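Local coordinates for protein PA0821 (Pseudomonas aeruginosa, PDB 7DRG) that probably acts as the immunity protein (antitoxin) that neutralises a VRR-NUC-type nuclease effector of the type VI secretion system, at residues B[60-63]-B[64-68]; B[87-90]-B[91-94]; B[94-97]-B[98-101]; B[152-155]-B[156-160]; B[165-168]-B[169-173]. All coordinates share one frame; numbering follows the deposited sequence.

Contact 1. Residues B[60-63]-B[64-68]; sequences QCFD and EFERL
Glu66 reaches back one helical turn to Phe62. Its CB starts 3.2 Å from Phe62 O, the carbonyl that accepts the Glu66 N-H at 2.7 Å, and it also sits over one face of the Phe62 ring, toward the rim. With CG anti to the backbone N (chi1 -165°) and the chain extended beyond it, the carboxylate is carried across the CE2-CZ side of the ring. There Glu66 CD lies 3.5 Å from Phe62 CE2, and OE2 approaches the same CE2 to 3.4 Å, with ring and carboxylate planes 53° apart. OE2 is also hydrogen-bonded to the hydroxyl of Tyr90, so a glutamate suits this place: its CB covers the ring while its acid end finds a polar partner. On its other flank Phe62 CE1 meets Phe65 CD2 at 4.1 Å, at the edge of the Phe65 ring; both phenylalanines turn inward onto Phe127. On the more polar side Asp63 forms a salt bridge with Arg97 and Glu64 one with Arg172. Backbone bonds such as Phe65 N to Cys61 O (3.0 Å) run from residue i+4 to i. This is the pattern of an amphipathic alpha-helix, here 52-69, laid with its aromatic side against beta strands.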
loop_
_atom_site.group_PDB
_atom_site.type_symbol
_atom_site.label_atom_id
_atom_site.label_comp_id
_atom_site.label_asym_id
_atom_site.label_seq_id
_atom_site.Cartn_x
_atom_site.Cartn_y
_atom_site.Cartn_z
ATOM N N GLN B 60 12.096 10.813 -36.244
ATOM C CA GLN B 60 12.932 9.629 -36.404
ATOM C C GLN B 60 12.816 8.716 -35.192
ATOM O O GLN B 60 12.784 7.488 -35.338
ATOM C CB GLN B 60 14.386 10.044 -36.657
ATOM C CG GLN B 60 15.388 8.889 -36.729
ATOM C CD GLN B 60 15.202 7.954 -37.916
ATOM O OE1 GLN B 60 14.691 8.337 -38.967
ATOM N NE2 GLN B 60 15.645 6.711 -37.750
ATOM N N CYS B 61 12.705 9.298 -33.990
ATOM C CA CYS B 61 12.417 8.491 -32.805
ATOM C C CYS B 61 11.123 7.709 -32.982
ATOM O O CYS B 61 11.060 6.509 -32.679
ATOM C CB CYS B 61 12.322 9.367 -31.558
ATOM S SG CYS B 61 13.843 10.166 -31.027
ATOM N N PHE B 62 10.070 8.377 -33.466
ATOM C CA PHE B 62 8.801 7.683 -33.628
ATOM C C PHE B 62 8.890 6.593 -34.688
ATOM O O PHE B 62 8.292 5.523 -34.523
ATOM C CB PHE B 62 7.678 8.670 -33.957
ATOM C CG PHE B 62 6.320 8.028 -33.989
ATOM C CD1 PHE B 62 5.797 7.451 -32.842
ATOM C CD2 PHE B 62 5.575 7.983 -35.155
ATOM C CE1 PHE B 62 4.556 6.840 -32.850
ATOM C CE2 PHE B 62 4.321 7.375 -35.163
ATOM C CZ PHE B 62 3.817 6.809 -34.007
ATOM N N ASP B 63 9.622 6.836 -35.785
ATOM C CA ASP B 63 9.798 5.786 -36.790
ATOM C C ASP B 63 10.401 4.530 -36.167
ATOM O O ASP B 63 9.949 3.412 -36.429
ATOM C CB ASP B 63 10.697 6.275 -37.925
ATOM C CG ASP B 63 10.013 7.259 -38.860
ATOM O OD1 ASP B 63 8.765 7.338 -38.869
ATOM O OD2 ASP B 63 10.750 7.937 -39.613
ATOM N N GLU B 64 11.439 4.712 -35.347
ATOM C CA GLU B 64 12.086 3.600 -34.651
ATOM C C GLU B 64 11.114 2.877 -33.729
ATOM O O GLU B 64 11.083 1.641 -33.674
ATOM C CB GLU B 64 13.259 4.126 -33.838
ATOM C CG GLU B 64 14.587 4.071 -34.489
ATOM C CD GLU B 64 15.686 4.205 -33.461
ATOM O OE1 GLU B 64 15.974 5.348 -33.052
ATOM O OE2 GLU B 64 16.238 3.162 -33.044
ATOM N N PHE B 65 10.337 3.644 -32.966
ATOM C CA PHE B 65 9.385 3.059 -32.030
ATOM C C PHE B 65 8.255 2.356 -32.768
ATOM O O PHE B 65 7.843 1.252 -32.391
ATOM C CB PHE B 65 8.846 4.161 -31.120
ATOM C CG PHE B 65 7.754 3.719 -30.197
ATOM C CD1 PHE B 65 8.056 3.056 -29.019
ATOM C CD2 PHE B 65 6.424 3.984 -30.500
ATOM C CE1 PHE B 65 7.044 2.661 -28.156
ATOM C CE2 PHE B 65 5.409 3.592 -29.632
ATOM C CZ PHE B 65 5.730 2.924 -28.468
ATOM N N GLU B 66 7.761 2.977 -33.837
ATOM C CA GLU B 66 6.605 2.445 -34.546
ATOM C C GLU B 66 6.928 1.129 -35.240
ATOM O O GLU B 66 6.027 0.306 -35.440
ATOM C CB GLU B 66 6.092 3.484 -35.547
ATOM C CG GLU B 66 4.708 3.219 -36.086
ATOM C CD GLU B 66 4.202 4.346 -36.971
ATOM O OE1 GLU B 66 4.980 4.825 -37.826
ATOM O OE2 GLU B 66 3.027 4.752 -36.810
ATOM N N ARG B 67 8.196 0.906 -35.616
ATOM C CA ARG B 67 8.556 -0.390 -36.185
ATOM C C ARG B 67 8.221 -1.520 -35.222
ATOM O O ARG B 67 7.809 -2.605 -35.654
ATOM C CB ARG B 67 10.041 -0.429 -36.551
ATOM C CG ARG B 67 10.437 -1.703 -37.286
ATOM C CD ARG B 67 11.927 -1.755 -37.607
ATOM N NE ARG B 67 12.745 -1.732 -36.397
ATOM C CZ ARG B 67 13.005 -2.797 -35.647
ATOM N NH1 ARG B 67 12.514 -3.985 -35.981
ATOM N NH2 ARG B 67 13.755 -2.672 -34.560
ATOM N N LEU B 68 8.352 -1.275 -33.919
ATOM C CA LEU B 68 7.978 -2.270 -32.923
ATOM C C LEU B 68 6.503 -2.204 -32.559
ATOM O O LEU B 68 5.870 -3.245 -32.352
ATOM C CB LEU B 68 8.807 -2.086 -31.650
ATOM C CG LEU B 68 10.312 -1.895 -31.811
ATOM C CD1 LEU B 68 10.953 -1.794 -30.430
ATOM C CD2 LEU B 68 10.919 -3.029 -32.631
#

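Contact 2. Residues B[87-90]-B[91-94]; sequences LTAY and RDTQ
Thr93 has chi1 at 60°, which places OG1 between its backbone N and carbonyl carbon and 2.8 Å from Tyr90 O, to which the hydroxyl donates a hydrogen bond. The same rotation sends CG2 back toward the strand, where it meets Thr88 CG2 at 3.7 Å; that methyl is itself anti to the Thr88 backbone N. A threonine fits because one branch bonds while the other packs. Tyr90 O is gripped twice, since Thr93 N also donates to it at 3.2 Å, from well above the carbonyl plane, whereas the hydroxyl lies only 19° out of that plane. One residue earlier, Asp92 N bonds to Ala89 O at 2.8 Å. A water links the strand to the turn, accepting from Ala89 N and donating to Asp92 OD2. The Tyr90 ring leads away to helix 52-69, where its hydroxyl bonds to Glu66. Two successive i to i+3 backbone bonds make a short 3-10 turn that here leads the chain from strand 87-89 toward helix 96-101.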
loop_
_atom_site.group_PDB
_atom_site.type_symbol
_atom_site.label_atom_id
_atom_site.label_comp_id
_atom_site.label_asym_id
_atom_site.label_seq_id
_atom_site.Cartn_x
_atom_site.Cartn_y
_atom_site.Cartn_z
ATOM N N LEU B 87 -9.030 13.290 -29.985
ATOM C CA LEU B 87 -8.890 11.840 -30.021
ATOM C C LEU B 87 -9.059 11.336 -31.445
ATOM O O LEU B 87 -10.064 11.636 -32.098
ATOM C CB LEU B 87 -9.916 11.163 -29.114
ATOM C CG LEU B 87 -9.873 9.638 -29.196
ATOM C CD1 LEU B 87 -8.510 9.125 -28.740
ATOM C CD2 LEU B 87 -10.994 9.035 -28.359
ATOM N N THR B 88 -8.086 10.557 -31.921
ATOM C CA THR B 88 -8.121 9.967 -33.253
ATOM C C THR B 88 -7.753 8.493 -33.159
ATOM O O THR B 88 -6.774 8.142 -32.496
ATOM C CB THR B 88 -7.151 10.688 -34.208
ATOM O OG1 THR B 88 -7.377 12.106 -34.152
ATOM C CG2 THR B 88 -7.338 10.201 -35.641
ATOM N N ALA B 89 -8.529 7.630 -33.816
ATOM C CA ALA B 89 -8.130 6.233 -33.920
ATOM C C ALA B 89 -6.818 6.133 -34.688
ATOM O O ALA B 89 -6.601 6.854 -35.664
ATOM C CB ALA B 89 -9.207 5.406 -34.617
ATOM N N TYR B 90 -5.936 5.237 -34.237
ATOM C CA TYR B 90 -4.597 5.157 -34.824
ATOM C C TYR B 90 -4.657 4.874 -36.322
ATOM O O TYR B 90 -3.857 5.412 -37.099
ATOM C CB TYR B 90 -3.780 4.088 -34.095
ATOM C CG TYR B 90 -2.409 3.810 -34.684
ATOM C CD1 TYR B 90 -1.408 4.773 -34.653
ATOM C CD2 TYR B 90 -2.115 2.571 -35.238
ATOM C CE1 TYR B 90 -0.143 4.514 -35.192
ATOM C CE2 TYR B 90 -0.865 2.303 -35.776
ATOM C CZ TYR B 90 0.116 3.271 -35.742
ATOM O OH TYR B 90 1.357 2.986 -36.271
ATOM N N ARG B 91 -5.614 4.041 -36.741
ATOM C CA ARG B 91 -5.843 3.762 -38.156
ATOM C C ARG B 91 -6.095 5.027 -38.967
ATOM O O ARG B 91 -5.755 5.077 -40.153
ATOM C CB ARG B 91 -7.042 2.827 -38.315
ATOM C CG ARG B 91 -6.712 1.367 -38.488
ATOM C CD ARG B 91 -7.971 0.601 -38.870
ATOM N NE ARG B 91 -8.496 1.035 -40.162
ATOM C CZ ARG B 91 -8.188 0.463 -41.321
ATOM N NH1 ARG B 91 -7.358 -0.571 -41.349
ATOM N NH2 ARG B 91 -8.709 0.921 -42.453
ATOM N N ASP B 92 -6.722 6.036 -38.365
ATOM C CA ASP B 92 -7.140 7.238 -39.078
ATOM C C ASP B 92 -6.128 8.373 -39.005
ATOM O O ASP B 92 -6.392 9.453 -39.545
ATOM C CB ASP B 92 -8.480 7.734 -38.529
ATOM C CG ASP B 92 -9.579 6.705 -38.660
ATOM O OD1 ASP B 92 -9.485 5.864 -39.579
ATOM O OD2 ASP B 92 -10.534 6.746 -37.851
ATOM N N THR B 93 -4.995 8.174 -38.342
ATOM C CA THR B 93 -4.075 9.275 -38.110
ATOM C C THR B 93 -3.247 9.573 -39.352
ATOM O O THR B 93 -2.970 8.693 -40.172
ATOM C CB THR B 93 -3.139 8.979 -36.936
ATOM O OG1 THR B 93 -2.374 7.795 -37.203
ATOM C CG2 THR B 93 -3.930 8.791 -35.651
ATOM N N GLN B 94 -2.852 10.835 -39.478
ATOM C CA GLN B 94 -1.842 11.243 -40.440
ATOM C C GLN B 94 -0.459 10.864 -39.924
ATOM O O GLN B 94 -0.260 10.717 -38.715
ATOM C CB GLN B 94 -1.901 12.748 -40.661
ATOM C CG GLN B 94 -3.202 13.261 -41.238
ATOM C CD GLN B 94 -3.218 14.772 -41.335
ATOM O OE1 GLN B 94 -3.336 15.468 -40.326
ATOM N NE2 GLN B 94 -3.077 15.288 -42.549
HETATM O O HOH W 1 -10.775 8.428 -35.397
#

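Contact 3. Residues B[94-97]-B[98-101]; sequences QPLR and EMMG
Apolar packing centres on Leu96, whose CG and CD1 lie next to the selenomethionines that stand here for Met99 and Met100. Its CD1 meets the terminal CE of Met99 at 4.0 Å, the two side chains crossing at about a right angle. Toward Met100 the relation differs: the chains run side by side, with Leu96 CG 4.1 Å from Met100 CG. The bend of Met99 at chi3 (-72°) turns its methyl back over the start of the helix, bringing CE to 3.3 Å from Gln94 O. Flexible, unbranched methionines can fold back in this way against the first turn.

Polar contacts are mostly backbone. Pro95 holds the N-cap position, where its lack of an N-H costs no helical bond, and its carbonyl accepts from Met99 N at 3.1 Å and more weakly from Glu98 N. Met100 N bonds to Leu96 O at 2.9 Å, and Gly101 N to Arg97 O at 3.0 Å, from above the carbonyl plane.

A third group is van der Waals packing of the Gln94 amide, its NE2 3.8 Å from Glu98 CG and its OE1 as far from Met99 CG.

Helix 96-101 packs through Leu96 and both selenomethionines against strand 109-114, at Phe111, Tyr113 and Leu109. Leu96 also touches Phe62 on helix 52-69, while Arg97 makes a salt bridge to Asp63 of that helix.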
loop_
_atom_site.group_PDB
_atom_site.type_symbol
_atom_site.label_atom_id
_atom_site.label_comp_id
_atom_site.label_asym_id
_atom_site.label_seq_id
_atom_site.Cartn_x
_atom_site.Cartn_y
_atom_site.Cartn_z
ATOM N N GLN B 94 -2.852 10.835 -39.478
ATOM C CA GLN B 94 -1.842 11.243 -40.440
ATOM C C GLN B 94 -0.459 10.864 -39.924
ATOM O O GLN B 94 -0.260 10.717 -38.715
ATOM C CB GLN B 94 -1.901 12.748 -40.661
ATOM C CG GLN B 94 -3.202 13.261 -41.238
ATOM C CD GLN B 94 -3.218 14.772 -41.335
ATOM O OE1 GLN B 94 -3.336 15.468 -40.326
ATOM N NE2 GLN B 94 -3.077 15.288 -42.549
ATOM N N PRO B 95 0.518 10.700 -40.817
ATOM C CA PRO B 95 1.899 10.509 -40.363
ATOM C C PRO B 95 2.336 11.653 -39.465
ATOM O O PRO B 95 1.940 12.806 -39.656
ATOM C CB PRO B 95 2.703 10.490 -41.668
ATOM C CG PRO B 95 1.736 9.986 -42.672
ATOM C CD PRO B 95 0.397 10.563 -42.277
ATOM N N LEU B 96 3.161 11.318 -38.472
ATOM C CA LEU B 96 3.641 12.337 -37.544
ATOM C C LEU B 96 4.355 13.466 -38.281
ATOM O O LEU B 96 4.159 14.639 -37.954
ATOM C CB LEU B 96 4.552 11.703 -36.485
ATOM C CG LEU B 96 5.040 12.634 -35.379
ATOM C CD1 LEU B 96 3.846 13.236 -34.651
ATOM C CD2 LEU B 96 5.919 11.874 -34.392
ATOM N N ARG B 97 5.155 13.139 -39.305
ATOM C CA ARG B 97 5.844 14.186 -40.061
ATOM C C ARG B 97 4.866 15.130 -40.751
ATOM O O ARG B 97 5.169 16.316 -40.934
ATOM C CB ARG B 97 6.782 13.563 -41.099
ATOM C CG ARG B 97 7.990 12.865 -40.491
ATOM C CD ARG B 97 8.772 12.048 -41.521
ATOM N NE ARG B 97 9.626 11.056 -40.870
ATOM C CZ ARG B 97 10.851 11.302 -40.438
ATOM N NH1 ARG B 97 11.369 12.511 -40.593
ATOM N NH2 ARG B 97 11.542 10.333 -39.855
ATOM N N GLU B 98 3.697 14.626 -41.148
ATOM C CA GLU B 98 2.717 15.481 -41.803
ATOM C C GLU B 98 2.068 16.430 -40.804
ATOM O O GLU B 98 1.835 17.603 -41.114
ATOM C CB GLU B 98 1.670 14.622 -42.514
ATOM C CG GLU B 98 0.664 15.397 -43.366
ATOM C CD GLU B 98 1.227 15.897 -44.695
ATOM O OE1 GLU B 98 2.262 15.381 -45.169
ATOM O OE2 GLU B 98 0.613 16.819 -45.273
HETATM N N MSE B 99 1.784 15.950 -39.598
HETATM C CA MSE B 99 1.183 16.801 -38.579
HETATM C C MSE B 99 2.184 17.851 -38.103
HETATM O O MSE B 99 1.822 19.011 -37.888
HETATM C CB MSE B 99 0.669 15.955 -37.413
HETATM C CG MSE B 99 -0.563 15.152 -37.784
HETATM SE SE MSE B 99 -1.253 14.131 -36.274
HETATM C CE MSE B 99 0.152 12.767 -36.168
HETATM N N MSE B 100 3.443 17.461 -37.994
HETATM C CA MSE B 100 4.457 18.441 -37.550
HETATM C C MSE B 100 4.681 19.475 -38.660
HETATM O O MSE B 100 5.001 20.608 -38.348
HETATM C CB MSE B 100 5.772 17.730 -37.232
HETATM C CG MSE B 100 5.665 16.629 -36.227
HETATM SE SE MSE B 100 7.099 16.848 -34.931
HETATM C CE MSE B 100 6.230 18.399 -34.313
ATOM N N GLY B 101 4.531 19.070 -39.917
ATOM C CA GLY B 101 4.746 20.003 -41.010
ATOM C C GLY B 101 3.725 21.117 -41.083
ATOM O O GLY B 101 3.992 22.151 -41.707
#

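Contact 4. Residues B[152-155]-B[156-160]; sequences LLYQ and ERQPL
Leu153 lies under the guanidinium of Arg157, its CD2 against one face and 3.5 Å from NH1. The arginine chain is extended from CG to NE, so it runs back along the helix and spreads its flat end over the leucine while the charge stays near the surface. Beside this pair Gln158 CG sits over a face of the Tyr154 ring, 4.1 Å from the centroid, in a CH-pi contact. These pairs mark the last turn of helix 152-157, and Gln158, though its N still bonds to Tyr154 O at 2.8 Å, is the residue that leaves helical geometry. Past the end, the chain folds back over Gln155: proline has no N-H to give Gln155 O, and Pro159 CA approaches it instead, in a CA-H...O contact of 3.1 Å. Both ends of the Gln155 amide are engaged, NE2 donating to Pro159 O at 3.3 Å and OE1 accepting from two waters. One water also donates to Gln158 O, the other to Pro159 O. Farther out, Tyr154 is positioned by its hydroxyl's bond to Asp161 and by an edge-to-face meeting with Trp125.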
loop_
_atom_site.group_PDB
_atom_site.type_symbol
_atom_site.label_atom_id
_atom_site.label_comp_id
_atom_site.label_asym_id
_atom_site.label_seq_id
_atom_site.Cartn_x
_atom_site.Cartn_y
_atom_site.Cartn_z
ATOM N N LEU B 152 6.153 -5.257 -20.394
ATOM C CA LEU B 152 7.159 -6.065 -19.709
ATOM C C LEU B 152 7.417 -7.375 -20.442
ATOM O O LEU B 152 8.559 -7.844 -20.501
ATOM C CB LEU B 152 6.722 -6.335 -18.269
ATOM C CG LEU B 152 6.544 -5.113 -17.365
ATOM C CD1 LEU B 152 6.285 -5.564 -15.931
ATOM C CD2 LEU B 152 7.751 -4.205 -17.402
ATOM N N LEU B 153 6.368 -7.989 -20.994
ATOM C CA LEU B 153 6.557 -9.245 -21.712
ATOM C C LEU B 153 7.371 -9.026 -22.977
ATOM O O LEU B 153 8.204 -9.866 -23.338
ATOM C CB LEU B 153 5.204 -9.882 -22.041
ATOM C CG LEU B 153 5.252 -11.247 -22.739
ATOM C CD1 LEU B 153 5.986 -12.282 -21.875
ATOM C CD2 LEU B 153 3.851 -11.728 -23.088
ATOM N N TYR B 154 7.158 -7.898 -23.655
ATOM C CA TYR B 154 7.994 -7.572 -24.804
ATOM C C TYR B 154 9.455 -7.452 -24.390
ATOM O O TYR B 154 10.352 -7.970 -25.066
ATOM C CB TYR B 154 7.512 -6.275 -25.470
ATOM C CG TYR B 154 8.236 -6.018 -26.766
ATOM C CD1 TYR B 154 7.762 -6.542 -27.956
ATOM C CD2 TYR B 154 9.419 -5.293 -26.790
ATOM C CE1 TYR B 154 8.436 -6.337 -29.136
ATOM C CE2 TYR B 154 10.107 -5.085 -27.969
ATOM C CZ TYR B 154 9.605 -5.605 -29.138
ATOM O OH TYR B 154 10.283 -5.410 -30.319
ATOM N N GLN B 155 9.709 -6.752 -23.282
ATOM C CA GLN B 155 11.074 -6.596 -22.790
ATOM C C GLN B 155 11.721 -7.943 -22.490
ATOM O O GLN B 155 12.897 -8.153 -22.806
ATOM C CB GLN B 155 11.085 -5.700 -21.547
ATOM C CG GLN B 155 12.387 -5.760 -20.749
ATOM C CD GLN B 155 13.585 -5.212 -21.509
ATOM O OE1 GLN B 155 13.436 -4.430 -22.446
ATOM N NE2 GLN B 155 14.780 -5.612 -21.092
ATOM N N GLU B 156 10.975 -8.873 -21.890
ATOM C CA GLU B 156 11.568 -10.177 -21.607
ATOM C C GLU B 156 11.903 -10.947 -22.885
ATOM O O GLU B 156 12.912 -11.659 -22.930
ATOM C CB GLU B 156 10.637 -10.985 -20.701
ATOM C CG GLU B 156 10.767 -10.597 -19.234
ATOM C CD GLU B 156 9.801 -11.338 -18.337
ATOM O OE1 GLU B 156 8.881 -11.994 -18.865
ATOM O OE2 GLU B 156 9.957 -11.248 -17.101
ATOM N N ARG B 157 11.098 -10.797 -23.939
ATOM C CA ARG B 157 11.365 -11.512 -25.185
ATOM C C ARG B 157 12.394 -10.809 -26.069
ATOM O O ARG B 157 13.059 -11.472 -26.877
ATOM C CB ARG B 157 10.061 -11.709 -25.954
ATOM C CG ARG B 157 9.061 -12.565 -25.205
ATOM C CD ARG B 157 7.700 -12.600 -25.868
ATOM N NE ARG B 157 6.880 -13.674 -25.313
ATOM C CZ ARG B 157 5.569 -13.790 -25.495
ATOM N NH1 ARG B 157 4.916 -12.886 -26.214
ATOM N NH2 ARG B 157 4.911 -14.806 -24.953
ATOM N N GLN B 158 12.533 -9.487 -25.957
ATOM C CA GLN B 158 13.481 -8.709 -26.757
ATOM C C GLN B 158 14.250 -7.777 -25.828
ATOM O O GLN B 158 14.034 -6.559 -25.831
ATOM C CB GLN B 158 12.766 -7.905 -27.847
ATOM C CG GLN B 158 11.767 -8.693 -28.686
ATOM C CD GLN B 158 12.428 -9.704 -29.597
ATOM O OE1 GLN B 158 13.595 -9.558 -29.964
ATOM N NE2 GLN B 158 11.684 -10.738 -29.971
ATOM N N PRO B 159 15.176 -8.317 -25.030
ATOM C CA PRO B 159 15.749 -7.532 -23.921
ATOM C C PRO B 159 16.651 -6.380 -24.345
ATOM O O PRO B 159 17.032 -5.579 -23.480
ATOM C CB PRO B 159 16.533 -8.582 -23.115
ATOM C CG PRO B 159 16.767 -9.695 -24.055
ATOM C CD PRO B 159 15.609 -9.725 -24.998
ATOM N N LEU B 160 17.009 -6.263 -25.624
ATOM C CA LEU B 160 17.839 -5.150 -26.066
ATOM C C LEU B 160 17.059 -4.071 -26.807
ATOM O O LEU B 160 17.631 -3.018 -27.105
ATOM C CB LEU B 160 18.981 -5.654 -26.961
ATOM C CG LEU B 160 19.894 -6.684 -26.296
ATOM C CD1 LEU B 160 21.045 -7.012 -27.224
ATOM C CD2 LEU B 160 20.414 -6.176 -24.958
HETATM O O HOH W 2 12.715 -4.284 -25.039
HETATM O O HOH W 3 15.759 -3.200 -23.267
#

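Contact 5. Residues B[165-168]-B[169-173]; sequences LFID and FARRL
The middle and last turns of helix 161-173, an amphipathic helix that packs beside helix 52-69 and on the strands, hold this contact. On its buried side Leu165 and Phe169 lie side by side and point the same way. Leu165 CB stands over the Phe169 ring, 4.3 Å from the centroid and 21° off the normal, a CH-pi contact. The same face also covers Leu165 O, which is 3.1 Å from Phe169 CG and receives the Phe169 N-H at 2.8 Å. Phenylalanine suits this place because the flat ring can lie close over the preceding turn and still touch Phe148, Leu146 and Leu44 of the neighbouring strands. Phe166 and Ala170 face the strands too, the small alanine touching Leu235.

The polar side carries charge. Asp168 OD1 accepts from Arg171 NH2 at 2.7 Å in a salt bridge; the oxygen lies in the guanidinium plane, at its edge, and is met nearly along its C-O axis, with an N-H...O angle of 137°. The two planes are 46° apart. Arg171 reaches it through a chain bent at chi2 and chi3, and NH1 carries a second salt bridge, to Glu360. Ile167 CG2 lies under the same guanidinium, 3.9 Å from NH2. Arg172 pairs with Glu64, and its CG passes 3.2 Å from Asp168 O.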
loop_
_atom_site.group_PDB
_atom_site.type_symbol
_atom_site.label_atom_id
_atom_site.label_comp_id
_atom_site.label_asym_id
_atom_site.label_seq_id
_atom_site.Cartn_x
_atom_site.Cartn_y
_atom_site.Cartn_z
ATOM N N LEU B 165 16.380 1.760 -28.075
ATOM C CA LEU B 165 15.587 2.967 -28.307
ATOM C C LEU B 165 16.021 4.090 -27.377
ATOM O O LEU B 165 16.182 5.238 -27.806
ATOM C CB LEU B 165 14.092 2.681 -28.118
ATOM C CG LEU B 165 13.391 1.724 -29.075
ATOM C CD1 LEU B 165 11.930 1.573 -28.653
ATOM C CD2 LEU B 165 13.497 2.209 -30.519
ATOM N N PHE B 166 16.194 3.781 -26.086
ATOM C CA PHE B 166 16.531 4.824 -25.122
ATOM C C PHE B 166 17.854 5.494 -25.479
ATOM O O PHE B 166 17.966 6.727 -25.441
ATOM C CB PHE B 166 16.568 4.240 -23.704
ATOM C CG PHE B 166 16.580 5.279 -22.624
ATOM C CD1 PHE B 166 15.396 5.854 -22.193
ATOM C CD2 PHE B 166 17.769 5.682 -22.036
ATOM C CE1 PHE B 166 15.408 6.819 -21.200
ATOM C CE2 PHE B 166 17.782 6.640 -21.046
ATOM C CZ PHE B 166 16.594 7.207 -20.624
ATOM N N ILE B 167 18.857 4.700 -25.856
ATOM C CA ILE B 167 20.140 5.269 -26.255
ATOM C C ILE B 167 20.006 6.037 -27.567
ATOM O O ILE B 167 20.538 7.143 -27.707
ATOM C CB ILE B 167 21.203 4.163 -26.356
ATOM C CG1 ILE B 167 21.292 3.366 -25.050
ATOM C CG2 ILE B 167 22.547 4.764 -26.739
ATOM C CD1 ILE B 167 21.465 4.212 -23.820
ATOM N N ASP B 168 19.313 5.458 -28.552
ATOM C CA ASP B 168 19.136 6.136 -29.834
ATOM C C ASP B 168 18.426 7.469 -29.655
ATOM O O ASP B 168 18.798 8.467 -30.285
ATOM C CB ASP B 168 18.352 5.256 -30.806
ATOM C CG ASP B 168 19.199 4.128 -31.396
ATOM O OD1 ASP B 168 20.401 4.061 -31.092
ATOM O OD2 ASP B 168 18.653 3.297 -32.155
ATOM N N PHE B 169 17.402 7.505 -28.795
ATOM C CA PHE B 169 16.662 8.749 -28.594
ATOM C C PHE B 169 17.520 9.778 -27.869
ATOM O O PHE B 169 17.488 10.970 -28.200
ATOM C CB PHE B 169 15.375 8.505 -27.783
ATOM C CG PHE B 169 14.349 7.620 -28.454
ATOM C CD1 PHE B 169 14.547 7.083 -29.712
ATOM C CD2 PHE B 169 13.153 7.342 -27.794
ATOM C CE1 PHE B 169 13.596 6.273 -30.299
ATOM C CE2 PHE B 169 12.194 6.532 -28.377
ATOM C CZ PHE B 169 12.406 6.003 -29.628
ATOM N N ALA B 170 18.277 9.338 -26.862
ATOM C CA ALA B 170 19.168 10.250 -26.155
ATOM C C ALA B 170 20.169 10.867 -27.115
ATOM O O ALA B 170 20.461 12.068 -27.043
ATOM C CB ALA B 170 19.896 9.505 -25.037
ATOM N N ARG B 171 20.694 10.050 -28.023
ATOM C CA ARG B 171 21.687 10.512 -28.983
ATOM C C ARG B 171 21.139 11.631 -29.864
ATOM O O ARG B 171 21.852 12.599 -30.159
ATOM C CB ARG B 171 22.148 9.319 -29.817
ATOM C CG ARG B 171 23.362 9.542 -30.672
ATOM C CD ARG B 171 24.186 8.262 -30.700
ATOM N NE ARG B 171 23.358 7.063 -30.857
ATOM C CZ ARG B 171 23.725 5.852 -30.451
ATOM N NH1 ARG B 171 24.900 5.684 -29.852
ATOM N NH2 ARG B 171 22.921 4.809 -30.632
ATOM N N ARG B 172 19.875 11.537 -30.263
ATOM C CA ARG B 172 19.309 12.571 -31.163
ATOM C C ARG B 172 18.784 13.797 -30.419
ATOM O O ARG B 172 18.793 14.839 -31.015
ATOM C CB ARG B 172 18.020 12.161 -31.876
ATOM C CG ARG B 172 17.892 10.725 -32.301
ATOM C CD ARG B 172 16.918 10.575 -33.434
ATOM N NE ARG B 172 17.300 9.387 -34.142
ATOM C CZ ARG B 172 16.875 8.184 -33.837
ATOM N NH1 ARG B 172 16.021 8.024 -32.854
ATOM N NH2 ARG B 172 17.291 7.141 -34.511
ATOM N N LEU B 173 18.298 13.640 -29.189
ATOM C CA LEU B 173 17.636 14.750 -28.527
ATOM C C LEU B 173 18.548 15.503 -27.573
ATOM O O LEU B 173 18.169 16.593 -27.120
ATOM C CB LEU B 173 16.401 14.248 -27.761
ATOM C CG LEU B 173 15.336 13.576 -28.635
ATOM C CD1 LEU B 173 14.215 13.009 -27.772
ATOM C CD2 LEU B 173 14.774 14.564 -29.654
#

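Overall arrangement
Contacts 1 to 5 follow one another along the chain, and contacts 2 and 3 overlap at Gln94. Contact 1, on helix 52-69, touches all four others: Tyr90 of contact 2 through Glu66, Arg97 of contact 3 through Asp63, Tyr154 of contact 4 through Leu68, and Arg172 of contact 5 through Glu64. Its centre is about 11 Å from that of contact 5 and 14 to 16 Å from the rest. Contacts 2 and 4, by contrast, do not touch, their centres about 27 Å apart. Helix 52-69 thus lies between helices 96-101 and 161-173, linked to both by salt bridges, and the three helices pack on beta strands of the probable immunity domain.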